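Local structure of putative 4-amino-4-deoxychorismate lyase (Thermus thermophilus, 2ZGI) at residues G202-P206 with E207-G211; E138-K142 with E143-E147; E190-G194 with L195-V199; L102-R106 with E107-V111. The protein binds pyridoxal 5'-phosphate and is probably a lyase of the class-IV pyridoxal-phosphate-dependent aminotransferase family, putatively acting on 4-amino-4-deoxychorismate. One frame throughout, in Å; residues are numbered along the deposited sequence.

Interaction 1. Residues G202-P206 with E207-G211; sequences GLFRP and EGLRG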
loop_
_atom_site.group_PDB
_atom_site.type_symbol
_atom_site.label_atom_id
_atom_site.label_comp_id
_atom_site.label_asym_id
_atom_site.label_seq_id
_atom_site.Cartn_x
_atom_site.Cartn_y
_atom_site.Cartn_z
ATOM N N GLY D 202 -19.236 -11.628 -1.964
ATOM C CA GLY D 202 -18.070 -11.580 -1.066
ATOM C C GLY D 202 -16.971 -10.649 -1.517
ATOM O O GLY D 202 -17.003 -10.128 -2.637
ATOM N N LEU D 203 -16.007 -10.403 -0.639
ATOM C CA LEU D 203 -14.791 -9.734 -1.023
ATOM C C LEU D 203 -13.757 -10.791 -1.337
ATOM O O LEU D 203 -13.514 -11.694 -0.518
ATOM C CB LEU D 203 -14.296 -8.834 0.100
ATOM C CG LEU D 203 -15.072 -7.552 0.336
ATOM C CD1 LEU D 203 -14.862 -7.039 1.768
ATOM C CD2 LEU D 203 -14.656 -6.500 -0.733
ATOM N N PHE D 204 -13.165 -10.690 -2.523
ATOM C CA PHE D 204 -12.209 -11.682 -3.043
ATOM C C PHE D 204 -10.853 -11.051 -3.307
ATOM O O PHE D 204 -10.769 -9.946 -3.858
ATOM C CB PHE D 204 -12.706 -12.305 -4.355
ATOM C CG PHE D 204 -13.895 -13.255 -4.191
ATOM C CD1 PHE D 204 -13.720 -14.627 -4.337
ATOM C CD2 PHE D 204 -15.179 -12.765 -3.921
ATOM C CE1 PHE D 204 -14.805 -15.504 -4.199
ATOM C CE2 PHE D 204 -16.269 -13.614 -3.776
ATOM C CZ PHE D 204 -16.086 -14.990 -3.921
ATOM N N ARG D 205 -9.797 -11.768 -2.923
ATOM C CA ARG D 205 -8.426 -11.443 -3.289
ATOM C C ARG D 205 -8.129 -12.113 -4.633
ATOM O O ARG D 205 -8.777 -13.090 -4.985
ATOM C CB ARG D 205 -7.443 -12.001 -2.242
ATOM C CG ARG D 205 -7.659 -11.564 -0.796
ATOM C CD ARG D 205 -6.381 -11.690 0.045
ATOM N NE ARG D 205 -5.318 -10.767 -0.357
ATOM C CZ ARG D 205 -5.253 -9.467 -0.060
ATOM N NH1 ARG D 205 -6.195 -8.871 0.676
ATOM N NH2 ARG D 205 -4.220 -8.752 -0.494
ATOM N N PRO D 206 -7.127 -11.621 -5.379
ATOM C CA PRO D 206 -6.757 -12.234 -6.674
ATOM C C PRO D 206 -6.673 -13.771 -6.616
ATOM O O PRO D 206 -7.238 -14.462 -7.456
ATOM C CB PRO D 206 -5.377 -11.647 -6.956
ATOM C CG PRO D 206 -5.364 -10.326 -6.194
ATOM C CD PRO D 206 -6.231 -10.507 -5.001
ATOM N N GLU D 207 -6.012 -14.291 -5.592
ATOM C CA GLU D 207 -5.772 -15.720 -5.434
ATOM C C GLU D 207 -7.050 -16.464 -5.101
ATOM O O GLU D 207 -7.116 -17.692 -5.206
ATOM C CB GLU D 207 -4.750 -15.955 -4.320
ATOM C CG GLU D 207 -3.733 -14.830 -4.152
ATOM C CD GLU D 207 -4.204 -13.745 -3.177
ATOM O OE1 GLU D 207 -4.955 -14.081 -2.231
ATOM O OE2 GLU D 207 -3.807 -12.578 -3.347
ATOM N N GLY D 208 -8.071 -15.730 -4.693
ATOM C CA GLY D 208 -9.366 -16.329 -4.409
ATOM C C GLY D 208 -10.174 -16.549 -5.669
ATOM O O GLY D 208 -11.254 -17.161 -5.624
ATOM N N LEU D 209 -9.664 -16.050 -6.795
ATOM C CA LEU D 209 -10.416 -16.109 -8.048
ATOM C C LEU D 209 -10.173 -17.419 -8.784
ATOM O O LEU D 209 -9.591 -17.455 -9.867
ATOM C CB LEU D 209 -10.143 -14.885 -8.934
ATOM C CG LEU D 209 -10.437 -13.544 -8.254
ATOM C CD1 LEU D 209 -10.088 -12.376 -9.176
ATOM C CD2 LEU D 209 -11.888 -13.469 -7.767
ATOM N N ARG D 210 -10.626 -18.495 -8.156
ATOM C CA ARG D 210 -10.559 -19.827 -8.727
ATOM C C ARG D 210 -11.881 -20.109 -9.395
ATOM O O ARG D 210 -12.935 -20.009 -8.774
ATOM C CB ARG D 210 -10.300 -20.864 -7.624
ATOM C CG ARG D 210 -9.024 -20.609 -6.833
ATOM C CD ARG D 210 -7.796 -20.825 -7.685
ATOM N NE ARG D 210 -6.578 -20.446 -6.975
ATOM C CZ ARG D 210 -5.978 -19.259 -7.066
ATOM N NH1 ARG D 210 -6.487 -18.294 -7.835
ATOM N NH2 ARG D 210 -4.864 -19.033 -6.373
ATOM N N GLY D 211 -11.822 -20.462 -10.671
ATOM C CA GLY D 211 -13.026 -20.796 -11.397
ATOM C C GLY D 211 -13.106 -19.960 -12.654
ATOM O O GLY D 211 -12.086 -19.526 -13.183
HETATM O O HOH W 1 -2.490 -10.169 -3.103
HETATM O O HOH W 2 -2.383 -12.067 -0.627
#
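A short 3-10 turn at P206-G208, in the connection between strands 198-202 and 212-217, brings F204 and R205 against L209 and E207. Two successive backbone bonds close it: G208 N donates to R205 O at 2.7 Å, and L209 N to P206 O at 3.0 Å. L209 is then the centre of an inverse gamma turn that starts the chain toward strand 212-217. On the apolar side, the L209 CD2 methyl comes to 3.7 Å from F204 CB, while G208 O lies at the edge of the F204 ring, 3.8 Å from CD1. The two side chains also share a bed on L167 and L176, and the F204 ring meets that of Y174. R205, bent at chi3 (67°), and E207, bent at chi2 (89°), run side by side in the same direction, their guanidinium and carboxylate planes nearly coplanar (22° apart). The direct ion pair is long, 3.8 Å from R205 NE to E207 OE2, and R205 NH1 is spoken for by the carbonyl of F154. Water supplies the closer link: one molecule accepts from R205 NE at 3.2 Å and donates to E207 OE2 at 3.1 Å.

Interaction 2. Residues E138-K142 with E143-E147; sequences EEARK and EGAFE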
loop_
_atom_site.group_PDB
_atom_site.type_symbol
_atom_site.label_atom_id
_atom_site.label_comp_id
_atom_site.label_asym_id
_atom_site.label_seq_id
_atom_site.Cartn_x
_atom_site.Cartn_y
_atom_site.Cartn_z
ATOM N N GLU D 138 -6.770 1.448 -20.036
ATOM C CA GLU D 138 -5.588 1.747 -20.875
ATOM C C GLU D 138 -4.474 0.710 -20.667
ATOM O O GLU D 138 -3.918 0.190 -21.630
ATOM C CB GLU D 138 -5.084 3.180 -20.688
ATOM C CG GLU D 138 -5.989 4.242 -21.351
ATOM C CD GLU D 138 -5.761 5.690 -20.869
ATOM O OE1 GLU D 138 -4.714 5.972 -20.229
ATOM O OE2 GLU D 138 -6.639 6.550 -21.150
ATOM N N GLU D 139 -4.196 0.377 -19.411
ATOM C CA GLU D 139 -3.263 -0.695 -19.108
ATOM C C GLU D 139 -3.677 -2.050 -19.688
ATOM O O GLU D 139 -2.849 -2.757 -20.313
ATOM C CB GLU D 139 -2.995 -0.782 -17.596
ATOM C CG GLU D 139 -1.859 -1.771 -17.254
ATOM C CD GLU D 139 -1.715 -2.007 -15.768
ATOM O OE1 GLU D 139 -1.647 -1.005 -15.039
ATOM O OE2 GLU D 139 -1.688 -3.191 -15.338
ATOM N N ALA D 140 -4.945 -2.421 -19.525
ATOM C CA ALA D 140 -5.422 -3.682 -20.049
ATOM C C ALA D 140 -5.210 -3.797 -21.565
ATOM O O ALA D 140 -4.719 -4.824 -22.085
ATOM C CB ALA D 140 -6.895 -3.893 -19.692
ATOM N N ARG D 141 -5.604 -2.743 -22.272
ATOM C CA ARG D 141 -5.525 -2.728 -23.724
ATOM C C ARG D 141 -4.066 -2.741 -24.196
ATOM O O ARG D 141 -3.744 -3.423 -25.161
ATOM C CB ARG D 141 -6.304 -1.526 -24.291
ATOM C CG ARG D 141 -7.818 -1.730 -24.223
ATOM C CD ARG D 141 -8.582 -0.658 -24.997
ATOM N NE ARG D 141 -10.026 -0.890 -24.944
ATOM C CZ ARG D 141 -10.931 -0.074 -25.484
ATOM N NH1 ARG D 141 -10.532 1.038 -26.112
ATOM N NH2 ARG D 141 -12.227 -0.359 -25.391
ATOM N N LYS D 142 -3.196 -1.992 -23.525
ATOM C CA LYS D 142 -1.753 -2.091 -23.803
ATOM C C LYS D 142 -1.272 -3.557 -23.766
ATOM O O LYS D 142 -0.493 -3.976 -24.629
ATOM C CB LYS D 142 -0.932 -1.230 -22.852
ATOM C CG LYS D 142 0.531 -1.120 -23.258
ATOM C CD LYS D 142 1.264 -0.098 -22.406
ATOM C CE LYS D 142 2.764 -0.074 -22.738
ATOM N NZ LYS D 142 3.430 1.126 -22.121
ATOM N N GLU D 143 -1.776 -4.323 -22.793
ATOM C CA GLU D 143 -1.435 -5.743 -22.612
ATOM C C GLU D 143 -2.274 -6.685 -23.438
ATOM O O GLU D 143 -2.298 -7.886 -23.167
ATOM C CB GLU D 143 -1.620 -6.150 -21.145
ATOM C CG GLU D 143 -0.328 -6.301 -20.381
ATOM C CD GLU D 143 0.365 -5.000 -20.212
ATOM O OE1 GLU D 143 1.545 -4.864 -20.658
ATOM O OE2 GLU D 143 -0.303 -4.104 -19.654
ATOM N N GLY D 144 -3.000 -6.153 -24.410
ATOM C CA GLY D 144 -3.790 -6.980 -25.303
ATOM C C GLY D 144 -5.039 -7.593 -24.696
ATOM O O GLY D 144 -5.587 -8.535 -25.268
ATOM N N ALA D 145 -5.480 -7.072 -23.537
ATOM C CA ALA D 145 -6.677 -7.565 -22.824
ATOM C C ALA D 145 -7.925 -6.715 -23.057
ATOM O O ALA D 145 -7.812 -5.548 -23.412
ATOM C CB ALA D 145 -6.400 -7.650 -21.323
ATOM N N PHE D 146 -9.098 -7.304 -22.812
ATOM C CA PHE D 146 -10.383 -6.617 -22.988
ATOM C C PHE D 146 -10.723 -5.668 -21.838
ATOM O O PHE D 146 -11.219 -4.554 -22.051
ATOM C CB PHE D 146 -11.532 -7.621 -23.219
ATOM C CG PHE D 146 -12.889 -6.965 -23.322
ATOM C CD1 PHE D 146 -13.304 -6.374 -24.524
ATOM C CD2 PHE D 146 -13.732 -6.892 -22.211
ATOM C CE1 PHE D 146 -14.559 -5.752 -24.615
ATOM C CE2 PHE D 146 -14.989 -6.258 -22.296
ATOM C CZ PHE D 146 -15.394 -5.696 -23.488
ATOM N N GLU D 147 -10.467 -6.105 -20.611
ATOM C CA GLU D 147 -10.892 -5.312 -19.464
ATOM C C GLU D 147 -9.795 -5.280 -18.434
ATOM O O GLU D 147 -9.062 -6.269 -18.268
ATOM C CB GLU D 147 -12.166 -5.903 -18.838
ATOM C CG GLU D 147 -12.706 -5.186 -17.531
ATOM C CD GLU D 147 -13.186 -3.772 -17.821
ATOM O OE1 GLU D 147 -14.425 -3.524 -17.770
ATOM O OE2 GLU D 147 -12.346 -2.911 -18.135
HETATM O O HOH W 3 -11.397 -3.132 -24.310
#
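E143, the first residue to leave helical geometry after helix 131-142, still sends its N-H back to E139 O (3.1 Å). Its side chain is bent at chi2 (67°) and folds back over the last turn, which leaves OE2 3.7 Å from E139 CG. The two carboxylate planes stand 74° apart, and the like-charged E139 OE2 and E143 OE2 are separated by 4.6 Å. R112 probably eases this proximity: its NE forms a salt bridge with E139 OE2 and a long, weak ion pair with E143 OE2.

G144 follows with positive phi, a conformation that favours glycine, and its N bonds to R141 O at 2.9 Å. The chain then swings back across the helix end, and A145 N reaches A140 O at 2.8 Å. The A145 CB methyl sits 4.1 Å from A140 CB, a small apolar contact packed beside R112 of strand 111-117.

At F146 the link to the helix is through water: one molecule donates to F146 O and accepts from R141 NE, at the edge of the guanidinium, whose arm is extended from CG to NE. E147 enters strand 147-151, with A140 CB 3.5 Å from its carbonyl C; its carboxylate is hydrogen-bonded by S161, T163 and the backbone N of R162, and the E147 side chain comes within about 6 Å of the bound pyridoxal phosphate. The paired bonds A145 N to A140 O and G144 N to R141 O, with G144 as C-prime, make this a Schellman motif ending the helix.

Interaction 3. Residues E190-G194 with L195-V199; sequences EAARG and LGLRV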
loop_
_atom_site.group_PDB
_atom_site.type_symbol
_atom_site.label_atom_id
_atom_site.label_comp_id
_atom_site.label_asym_id
_atom_site.label_seq_id
_atom_site.Cartn_x
_atom_site.Cartn_y
_atom_site.Cartn_z
ATOM N N GLU D 190 -30.078 -12.720 -10.566
ATOM C CA GLU D 190 -31.502 -13.049 -10.615
ATOM C C GLU D 190 -31.789 -14.231 -11.549
ATOM O O GLU D 190 -32.413 -15.204 -11.144
ATOM C CB GLU D 190 -32.297 -11.818 -11.040
ATOM C CG GLU D 190 -33.753 -11.854 -10.640
ATOM C CD GLU D 190 -34.629 -10.943 -11.481
ATOM O OE1 GLU D 190 -34.170 -10.450 -12.542
ATOM O OE2 GLU D 190 -35.800 -10.745 -11.086
ATOM N N ALA D 191 -31.309 -14.143 -12.786
ATOM C CA ALA D 191 -31.442 -15.215 -13.767
ATOM C C ALA D 191 -30.745 -16.525 -13.366
ATOM O O ALA D 191 -31.240 -17.614 -13.682
ATOM C CB ALA D 191 -30.951 -14.737 -15.113
ATOM N N ALA D 192 -29.613 -16.421 -12.675
ATOM C CA ALA D 192 -28.837 -17.589 -12.245
ATOM C C ALA D 192 -29.561 -18.388 -11.159
ATOM O O ALA D 192 -29.572 -19.618 -11.193
ATOM C CB ALA D 192 -27.459 -17.181 -11.769
ATOM N N ARG D 193 -30.147 -17.686 -10.196
ATOM C CA ARG D 193 -31.043 -18.316 -9.236
ATOM C C ARG D 193 -32.137 -19.099 -9.978
ATOM O O ARG D 193 -32.278 -20.308 -9.783
ATOM C CB ARG D 193 -31.671 -17.273 -8.323
ATOM C CG ARG D 193 -30.709 -16.639 -7.346
ATOM C CD ARG D 193 -31.451 -15.755 -6.352
ATOM N NE ARG D 193 -32.152 -14.639 -6.997
ATOM C CZ ARG D 193 -33.451 -14.620 -7.320
ATOM N NH1 ARG D 193 -34.231 -15.663 -7.065
ATOM N NH2 ARG D 193 -33.976 -13.550 -7.906
ATOM N N GLY D 194 -32.878 -18.413 -10.851
ATOM C CA GLY D 194 -33.926 -19.041 -11.652
ATOM C C GLY D 194 -33.472 -20.263 -12.441
ATOM O O GLY D 194 -34.305 -21.066 -12.873
ATOM N N LEU D 195 -32.156 -20.401 -12.624
ATOM C CA LEU D 195 -31.560 -21.561 -13.289
ATOM C C LEU D 195 -31.218 -22.700 -12.320
ATOM O O LEU D 195 -30.711 -23.750 -12.730
ATOM C CB LEU D 195 -30.283 -21.149 -14.031
ATOM C CG LEU D 195 -30.345 -20.365 -15.338
ATOM C CD1 LEU D 195 -28.931 -20.188 -15.848
ATOM C CD2 LEU D 195 -31.226 -21.055 -16.387
ATOM N N GLY D 196 -31.495 -22.485 -11.039
ATOM C CA GLY D 196 -31.099 -23.424 -9.995
ATOM C C GLY D 196 -29.627 -23.299 -9.660
ATOM O O GLY D 196 -28.986 -24.275 -9.262
ATOM N N LEU D 197 -29.076 -22.101 -9.849
ATOM C CA LEU D 197 -27.720 -21.809 -9.390
ATOM C C LEU D 197 -27.783 -21.022 -8.095
ATOM O O LEU D 197 -28.674 -20.183 -7.901
ATOM C CB LEU D 197 -26.910 -21.043 -10.438
ATOM C CG LEU D 197 -26.631 -21.706 -11.790
ATOM C CD1 LEU D 197 -26.048 -20.691 -12.742
ATOM C CD2 LEU D 197 -25.686 -22.889 -11.645
ATOM N N ARG D 198 -26.844 -21.324 -7.207
ATOM C CA ARG D 198 -26.683 -20.605 -5.955
ATOM C C ARG D 198 -25.865 -19.346 -6.221
ATOM O O ARG D 198 -25.009 -19.331 -7.110
ATOM C CB ARG D 198 -25.965 -21.492 -4.931
ATOM C CG ARG D 198 -25.827 -20.894 -3.533
ATOM C CD ARG D 198 -25.200 -21.902 -2.572
ATOM N NE ARG D 198 -23.778 -22.129 -2.843
ATOM C CZ ARG D 198 -22.788 -21.730 -2.044
ATOM N NH1 ARG D 198 -23.059 -21.086 -0.913
ATOM N NH2 ARG D 198 -21.521 -21.981 -2.370
ATOM N N VAL D 199 -26.142 -18.294 -5.454
ATOM C CA VAL D 199 -25.468 -17.012 -5.623
ATOM C C VAL D 199 -25.012 -16.445 -4.275
ATOM O O VAL D 199 -25.809 -16.303 -3.330
ATOM C CB VAL D 199 -26.366 -15.991 -6.388
ATOM C CG1 VAL D 199 -25.843 -14.555 -6.229
ATOM C CG2 VAL D 199 -26.442 -16.365 -7.852
#
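A192 O is gripped by two backbone donors, L195 N at 3.1 Å and L197 N at 2.9 Å, which arrive from opposite faces of its carbonyl plane. The L197 bond is the more nearly in line, tilted 25° from that plane, whereas L195 N stands high above it. Beside this pair, G196 N donates to R193 O at 2.6 Å. Positive phi at G196, with bonds from both G196 and L197 back into the last turn, gives the Schellman motif that terminates helix 183-194 and reverses the chain. The reversal lays the L197 carbonyl against the helix, where R193 CA makes a CH...O contact with L197 O (3.3 Å, 158° at the hydrogen).

Side chains follow the same fold-back. With CG beside its own backbone N (chi1 -62°) and the chain extended at chi2, L197 sets CD1 3.9 Å from A192 CB. The same alanine methyl meets V199 CG2 at 4.1 Å, so it touches alternate residues, L197 and V199, of the departing chain. L195 instead lies back over the preceding turn, its CG 3.3 Å from A191 O. The R193 arm, bent at chi3, brings one guanidinium face over E190 O, the oxygen offset toward the rim.

The turn belongs to the beta-alpha-beta unit of strand 172-176, helix 183-194 and strand 198-202. A192 and V199 both pack on L173 of the parallel neighbouring strand, to which R198 is joined through backbone bonding, while A191 and L195 rest on L235 of helix 233-239.

Interaction 4. Residues L102-R106 with E107-V111; sequences LSLYR and EGVRV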
loop_
_atom_site.group_PDB
_atom_site.type_symbol
_atom_site.label_atom_id
_atom_site.label_comp_id
_atom_site.label_asym_id
_atom_site.label_seq_id
_atom_site.Cartn_x
_atom_site.Cartn_y
_atom_site.Cartn_z
ATOM N N LEU D 102 -19.673 -11.786 -32.110
ATOM C CA LEU D 102 -20.379 -12.900 -31.512
ATOM C C LEU D 102 -19.444 -13.982 -30.947
ATOM O O LEU D 102 -19.741 -14.569 -29.903
ATOM C CB LEU D 102 -21.347 -13.508 -32.531
ATOM C CG LEU D 102 -22.369 -14.533 -32.015
ATOM C CD1 LEU D 102 -23.186 -13.964 -30.833
ATOM C CD2 LEU D 102 -23.264 -14.988 -33.166
ATOM N N SER D 103 -18.316 -14.227 -31.622
ATOM C CA SER D 103 -17.363 -15.243 -31.170
ATOM C C SER D 103 -16.826 -14.971 -29.771
ATOM O O SER D 103 -16.507 -15.903 -29.040
ATOM C CB SER D 103 -16.207 -15.395 -32.160
ATOM O OG SER D 103 -15.359 -14.264 -32.102
ATOM N N LEU D 104 -16.733 -13.697 -29.392
ATOM C CA LEU D 104 -16.262 -13.329 -28.054
ATOM C C LEU D 104 -17.089 -13.911 -26.921
ATOM O O LEU D 104 -16.574 -14.172 -25.824
ATOM C CB LEU D 104 -16.208 -11.809 -27.890
ATOM C CG LEU D 104 -15.040 -11.068 -28.545
ATOM C CD1 LEU D 104 -14.765 -9.754 -27.818
ATOM C CD2 LEU D 104 -13.775 -11.933 -28.599
ATOM N N TYR D 105 -18.380 -14.088 -27.179
ATOM C CA TYR D 105 -19.285 -14.637 -26.175
ATOM C C TYR D 105 -19.139 -16.154 -26.076
ATOM O O TYR D 105 -19.522 -16.742 -25.069
ATOM C CB TYR D 105 -20.732 -14.226 -26.467
ATOM C CG TYR D 105 -20.936 -12.735 -26.305
ATOM C CD1 TYR D 105 -21.333 -12.210 -25.079
ATOM C CD2 TYR D 105 -20.689 -11.852 -27.357
ATOM C CE1 TYR D 105 -21.503 -10.832 -24.900
ATOM C CE2 TYR D 105 -20.850 -10.461 -27.186
ATOM C CZ TYR D 105 -21.266 -9.966 -25.937
ATOM O OH TYR D 105 -21.444 -8.606 -25.716
ATOM N N ARG D 106 -18.580 -16.756 -27.128
ATOM C CA ARG D 106 -18.327 -18.196 -27.184
ATOM C C ARG D 106 -16.935 -18.527 -26.681
ATOM O O ARG D 106 -16.765 -19.414 -25.844
ATOM C CB ARG D 106 -18.442 -18.702 -28.618
ATOM C CG ARG D 106 -19.856 -18.976 -29.125
ATOM C CD ARG D 106 -19.778 -19.625 -30.523
ATOM N NE ARG D 106 -18.729 -20.650 -30.569
ATOM C CZ ARG D 106 -17.535 -20.499 -31.145
ATOM N NH1 ARG D 106 -17.215 -19.364 -31.761
ATOM N NH2 ARG D 106 -16.655 -21.494 -31.107
ATOM N N GLU D 107 -15.955 -17.791 -27.194
ATOM C CA GLU D 107 -14.527 -18.013 -26.921
ATOM C C GLU D 107 -13.930 -17.177 -25.764
ATOM O O GLU D 107 -12.827 -17.465 -25.271
ATOM C CB GLU D 107 -13.739 -17.801 -28.219
ATOM C CG GLU D 107 -14.318 -18.640 -29.364
ATOM C CD GLU D 107 -13.858 -18.211 -30.760
ATOM O OE1 GLU D 107 -13.012 -17.290 -30.883
ATOM O OE2 GLU D 107 -14.349 -18.813 -31.751
ATOM N N GLY D 108 -14.656 -16.151 -25.330
ATOM C CA GLY D 108 -14.243 -15.370 -24.178
ATOM C C GLY D 108 -13.189 -14.311 -24.453
ATOM O O GLY D 108 -12.531 -14.305 -25.501
ATOM N N VAL D 109 -13.028 -13.419 -23.485
ATOM C CA VAL D 109 -12.039 -12.355 -23.542
ATOM C C VAL D 109 -10.953 -12.553 -22.462
ATOM O O VAL D 109 -11.127 -13.357 -21.542
ATOM C CB VAL D 109 -12.696 -10.962 -23.339
ATOM C CG1 VAL D 109 -13.773 -10.694 -24.424
ATOM C CG2 VAL D 109 -13.298 -10.838 -21.937
ATOM N N ARG D 110 -9.854 -11.815 -22.612
ATOM C CA ARG D 110 -8.772 -11.712 -21.621
ATOM C C ARG D 110 -9.028 -10.535 -20.672
ATOM O O ARG D 110 -9.494 -9.475 -21.123
ATOM C CB ARG D 110 -7.423 -11.490 -22.318
ATOM C CG ARG D 110 -6.970 -12.649 -23.248
ATOM C CD ARG D 110 -5.511 -12.475 -23.712
ATOM N NE ARG D 110 -5.367 -11.721 -24.969
ATOM C CZ ARG D 110 -4.234 -11.134 -25.390
ATOM N NH1 ARG D 110 -3.122 -11.180 -24.660
ATOM N NH2 ARG D 110 -4.214 -10.477 -26.547
ATOM N N VAL D 111 -8.742 -10.723 -19.377
ATOM C CA VAL D 111 -8.632 -9.591 -18.452
ATOM C C VAL D 111 -7.194 -9.379 -18.001
ATOM O O VAL D 111 -6.357 -10.281 -18.077
ATOM C CB VAL D 111 -9.538 -9.676 -17.183
ATOM C CG1 VAL D 111 -10.985 -9.863 -17.570
ATOM C CG2 VAL D 111 -9.065 -10.780 -16.185
HETATM O O HOH W 4 -12.844 -14.708 -30.546
#
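R106 and E107 form the direct charged contact: R106 NH1 donates to E107 OE2 at 2.9 Å in a salt bridge, meeting the carboxylate from above its plane. The two arms lie side by side, but the guanidinium and carboxylate planes are almost perpendicular (86°), and NH1 alone makes the hydrogen bond to the carboxylate. The bend of R106 at chi3 (43°) returns its guanidinium to the glutamate. E107 OE1 accepts from a water at 2.6 Å, and that water also bonds to S103 OG.

S103 O takes two amides, R106 N within the turn and E107 N at 2.7 Å, the latter nearly straight at 171°. G108 N then bonds to L104 O at 2.8 Å, and positive phi at G108 ends helix 103-107. Just beyond, V109 CG1 meets L104 CD1 at 3.7 Å, the two side chains crossing at about a right angle.

L104, Y105 and V109 all pack on L223 of strand 223-224, and Y105 OH bonds to V220 O. V109 also touches L215 of strand 212-217 and is tied by backbone bonds to P224 and R226, as the chain heads for strand 111-117.

Overall arrangement
From the N terminus, interaction 4 comes first, turning helix 103-107 toward strand 111-117. Interaction 2 follows, closing the turn from helix 131-142 into strand 147-151; interaction 3 takes helix 183-194 into strand 198-202, and interaction 1 bends the connection from that strand to strand 212-217. All four are local and in series, so none nests in or crosses another. Interactions 2 and 4 touch: F146 N lies 2.8 Å from R110 O, a probable hydrogen bond, and F146 CB packs on V109 CB. Interactions 3 and 1 adjoin in sequence, at the two ends of strand 198-202, their centres about 20 Å apart. Interactions 2 and 3 lie farthest apart, about 31 Å between centres.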